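Local coordinates for protein metallocarboxypeptidase (PDB 3DWC) that probably releases C-terminal amino acids other than proline from peptides, as a metal-dependent carboxypeptidase of the M32 family, at residues F101-K105 against L138-E142. Numbering follows the deposited sequence.
Sequences FVERK and LFREE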
ATOM      1  N   PHE B 101       2.674 -25.028 -19.273  1.00 47.50           N
ATOM      2  CA  PHE B 101       2.408 -23.919 -20.192  1.00 47.68           C
ATOM      3  C   PHE B 101       2.526 -22.577 -19.482  1.00 47.49           C
ATOM      4  O   PHE B 101       3.174 -21.668 -19.977  1.00 46.75           O
ATOM      5  CB  PHE B 101       1.014 -24.043 -20.799  1.00 47.82           C
ATOM      6  CG  PHE B 101       0.713 -22.987 -21.801  1.00 48.11           C
ATOM      7  CD1 PHE B 101       0.917 -23.218 -23.147  1.00 48.56           C
ATOM      8  CD2 PHE B 101       0.243 -21.745 -21.401  1.00 48.64           C
ATOM      9  CE1 PHE B 101       0.643 -22.238 -24.079  1.00 48.10           C
ATOM     10  CE2 PHE B 101      -0.018 -20.761 -22.331  1.00 48.56           C
ATOM     11  CZ  PHE B 101       0.180 -21.014 -23.673  1.00 48.60           C
ATOM     12  N   VAL B 102       1.887 -22.476 -18.318  1.00 47.89           N
ATOM     13  CA  VAL B 102       1.882 -21.243 -17.531  1.00 48.44           C
ATOM     14  C   VAL B 102       3.292 -20.711 -17.243  1.00 48.71           C
ATOM     15  O   VAL B 102       3.567 -19.552 -17.518  1.00 48.34           O
ATOM     16  CB  VAL B 102       1.059 -21.420 -16.215  1.00 48.53           C
ATOM     17  CG1 VAL B 102       1.333 -20.300 -15.217  1.00 48.60           C
ATOM     18  CG2 VAL B 102      -0.417 -21.490 -16.532  1.00 48.24           C
ATOM     19  N   GLU B 103       4.178 -21.560 -16.707  1.00 49.50           N
ATOM     20  CA  GLU B 103       5.563 -21.148 -16.413  1.00 50.00           C
ATOM     21  C   GLU B 103       6.328 -20.773 -17.674  1.00 50.16           C
ATOM     22  O   GLU B 103       7.103 -19.818 -17.673  1.00 49.83           O
ATOM     23  CB  GLU B 103       6.328 -22.231 -15.631  1.00 50.48           C
ATOM     24  CG  GLU B 103       6.540 -21.889 -14.151  1.00 51.92           C
ATOM     25  CD  GLU B 103       7.652 -20.851 -13.937  1.00 53.48           C
ATOM     26  OE1 GLU B 103       7.336 -19.654 -13.757  1.00 53.56           O
ATOM     27  OE2 GLU B 103       8.845 -21.232 -13.955  1.00 54.80           O
ATOM     28  N   ARG B 104       6.098 -21.524 -18.746  1.00 50.66           N
ATOM     29  CA  ARG B 104       6.684 -21.204 -20.049  1.00 51.04           C
ATOM     30  C   ARG B 104       6.225 -19.839 -20.578  1.00 51.39           C
ATOM     31  O   ARG B 104       7.029 -19.065 -21.116  1.00 51.06           O
ATOM     32  CB  ARG B 104       6.310 -22.277 -21.066  1.00 51.04           C
ATOM     33  CG  ARG B 104       7.163 -22.241 -22.331  1.00 51.28           C
ATOM     34  CD  ARG B 104       6.411 -22.768 -23.548  1.00 51.73           C
ATOM     35  NE  ARG B 104       5.576 -23.938 -23.269  1.00 51.41           N
ATOM     36  CZ  ARG B 104       4.873 -24.585 -24.198  1.00 52.12           C
ATOM     37  NH1 ARG B 104       4.916 -24.187 -25.467  1.00 52.56           N
ATOM     38  NH2 ARG B 104       4.140 -25.649 -23.868  1.00 52.81           N
ATOM     39  N   LYS B 105       4.928 -19.551 -20.443  1.00 51.84           N
ATOM     40  CA  LYS B 105       4.398 -18.271 -20.904  1.00 51.98           C
ATOM     41  C   LYS B 105       5.069 -17.171 -20.111  1.00 52.04           C
ATOM     42  O   LYS B 105       5.605 -16.229 -20.686  1.00 52.00           O
ATOM     43  CB  LYS B 105       2.875 -18.188 -20.740  1.00 52.16           C
ATOM     44  CG  LYS B 105       2.311 -16.814 -21.133  1.00 52.47           C
ATOM     45  CD  LYS B 105       0.798 -16.802 -21.281  1.00 52.75           C
ATOM     46  CE  LYS B 105       0.322 -15.437 -21.826  1.00 53.88           C
ATOM     47  NZ  LYS B 105      -1.164 -15.320 -21.793  1.00 53.57           N
ATOM     48  N   LEU B 138       2.903 -19.310 -29.080  1.00 51.36           N
ATOM     49  CA  LEU B 138       2.371 -19.474 -27.719  1.00 51.59           C
ATOM     50  C   LEU B 138       0.874 -19.101 -27.635  1.00 51.82           C
ATOM     51  O   LEU B 138       0.076 -19.832 -27.019  1.00 51.45           O
ATOM     52  CB  LEU B 138       3.180 -18.612 -26.739  1.00 51.68           C
ATOM     53  CG  LEU B 138       3.178 -18.922 -25.238  1.00 51.98           C
ATOM     54  CD1 LEU B 138       1.917 -18.402 -24.573  1.00 54.19           C
ATOM     55  CD2 LEU B 138       3.348 -20.393 -24.955  1.00 52.64           C
ATOM     56  N   PHE B 139       0.513 -17.969 -28.255  1.00 51.76           N
ATOM     57  CA  PHE B 139      -0.878 -17.480 -28.293  1.00 51.47           C
ATOM     58  C   PHE B 139      -1.782 -18.449 -29.003  1.00 51.46           C
ATOM     59  O   PHE B 139      -2.908 -18.697 -28.546  1.00 51.84           O
ATOM     60  CB  PHE B 139      -0.989 -16.139 -29.034  1.00 51.49           C
ATOM     61  CG  PHE B 139      -0.319 -14.990 -28.353  1.00 51.24           C
ATOM     62  CD1 PHE B 139       0.294 -14.004 -29.104  1.00 50.76           C
ATOM     63  CD2 PHE B 139      -0.332 -14.856 -26.957  1.00 53.37           C
ATOM     64  CE1 PHE B 139       0.895 -12.929 -28.494  1.00 51.82           C
ATOM     65  CE2 PHE B 139       0.260 -13.782 -26.352  1.00 51.02           C
ATOM     66  CZ  PHE B 139       0.880 -12.825 -27.111  1.00 51.30           C
ATOM     67  N   ARG B 140      -1.307 -18.973 -30.136  1.00 51.63           N
ATOM     68  CA  ARG B 140      -2.051 -19.989 -30.890  1.00 51.81           C
ATOM     69  C   ARG B 140      -2.261 -21.231 -30.043  1.00 51.50           C
ATOM     70  O   ARG B 140      -3.321 -21.871 -30.114  1.00 51.47           O
ATOM     71  CB  ARG B 140      -1.312 -20.397 -32.167  1.00 52.34           C
ATOM     72  CG  ARG B 140      -1.265 -19.340 -33.270  1.00 53.49           C
ATOM     73  CD  ARG B 140      -0.263 -19.743 -34.358  1.00 53.45           C
ATOM     74  NE  ARG B 140      -0.121 -18.730 -35.409  1.00 54.35           N
ATOM     75  CZ  ARG B 140       0.760 -18.797 -36.405  1.00 54.50           C
ATOM     76  NH1 ARG B 140       0.809 -17.829 -37.324  1.00 54.97           N
ATOM     77  NH2 ARG B 140       1.601 -19.822 -36.488  1.00 54.23           N
ATOM     78  N   GLU B 141      -1.238 -21.576 -29.256  1.00 51.04           N
ATOM     79  CA  GLU B 141      -1.299 -22.728 -28.362  1.00 50.61           C
ATOM     80  C   GLU B 141      -2.221 -22.418 -27.200  1.00 50.10           C
ATOM     81  O   GLU B 141      -2.999 -23.274 -26.765  1.00 49.68           O
ATOM     82  CB  GLU B 141       0.090 -23.087 -27.832  1.00 50.65           C
ATOM     83  CG  GLU B 141       0.110 -24.379 -26.995  1.00 50.69           C
ATOM     84  CD  GLU B 141       1.501 -24.762 -26.513  1.00 50.42           C
ATOM     85  OE1 GLU B 141       2.414 -23.907 -26.564  1.00 47.70           O
ATOM     86  OE2 GLU B 141       1.668 -25.923 -26.069  1.00 51.32           O
ATOM     87  N   GLU B 142      -2.122 -21.191 -26.698  1.00 49.81           N
ATOM     88  CA  GLU B 142      -3.018 -20.726 -25.642  1.00 49.69           C
ATOM     89  C   GLU B 142      -4.490 -20.815 -26.063  1.00 49.17           C
ATOM     90  O   GLU B 142      -5.296 -21.415 -25.357  1.00 49.43           O
ATOM     91  CB  GLU B 142      -2.660 -19.306 -25.193  1.00 49.57           C
ATOM     92  CG  GLU B 142      -3.418 -18.893 -23.926  1.00 49.75           C
ATOM     93  CD  GLU B 142      -2.912 -17.607 -23.285  1.00 50.19           C
ATOM     94  OE1 GLU B 142      -1.861 -17.092 -23.713  1.00 47.41           O
ATOM     95  OE2 GLU B 142      -3.577 -17.110 -22.343  1.00 50.20           O
TER
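Lys105 and Phe101 reach across to Leu138, Glu141 and Glu142 in an antiparallel helical hairpin of this largely helical M32 carboxypeptidase: helices 99-122 and 125-147 follow each other in the chain, and their short segments run at 153° with axes 11.7 Å apart. That spacing suits long side chains. Lys105 starts with CB and CG against a methyl of Leu138, Lys105 CG lying 3.8 Å from Leu138 CD1. Its CD touches the same methyl while already nearing Glu142. CE then passes OE1 of Glu142, and Lys105 NZ forms a salt bridge to Glu142 OE1 at 2.7 Å, using the syn lone pair of that oxygen, with a second, weak bond to OE2. Because the chain is extended, with CG anti to the backbone N (chi1 176°), lysine can supply both an apolar stem and a charged tip. OE2 of Glu142 also pairs with Arg146, so this buried carboxylate is held between two cations. Phe101 supplies a flat, bulky ring: CZ meets CD1 of Leu138 at 3.3 Å and CB of Glu142 at 3.6 Å, while the carboxylate of Glu141 lies at the ring edge, its plane nearly perpendicular. Exposed Arg104 bends at chi3, bringing its guanidinium to that carboxylate; Glu100 also forms a salt bridge to NH2. Arg104 NH1 forms a salt bridge with Glu141 OE1 at 2.7 Å, but the hydrogen bond is weak, its N-H...O angle only 116°.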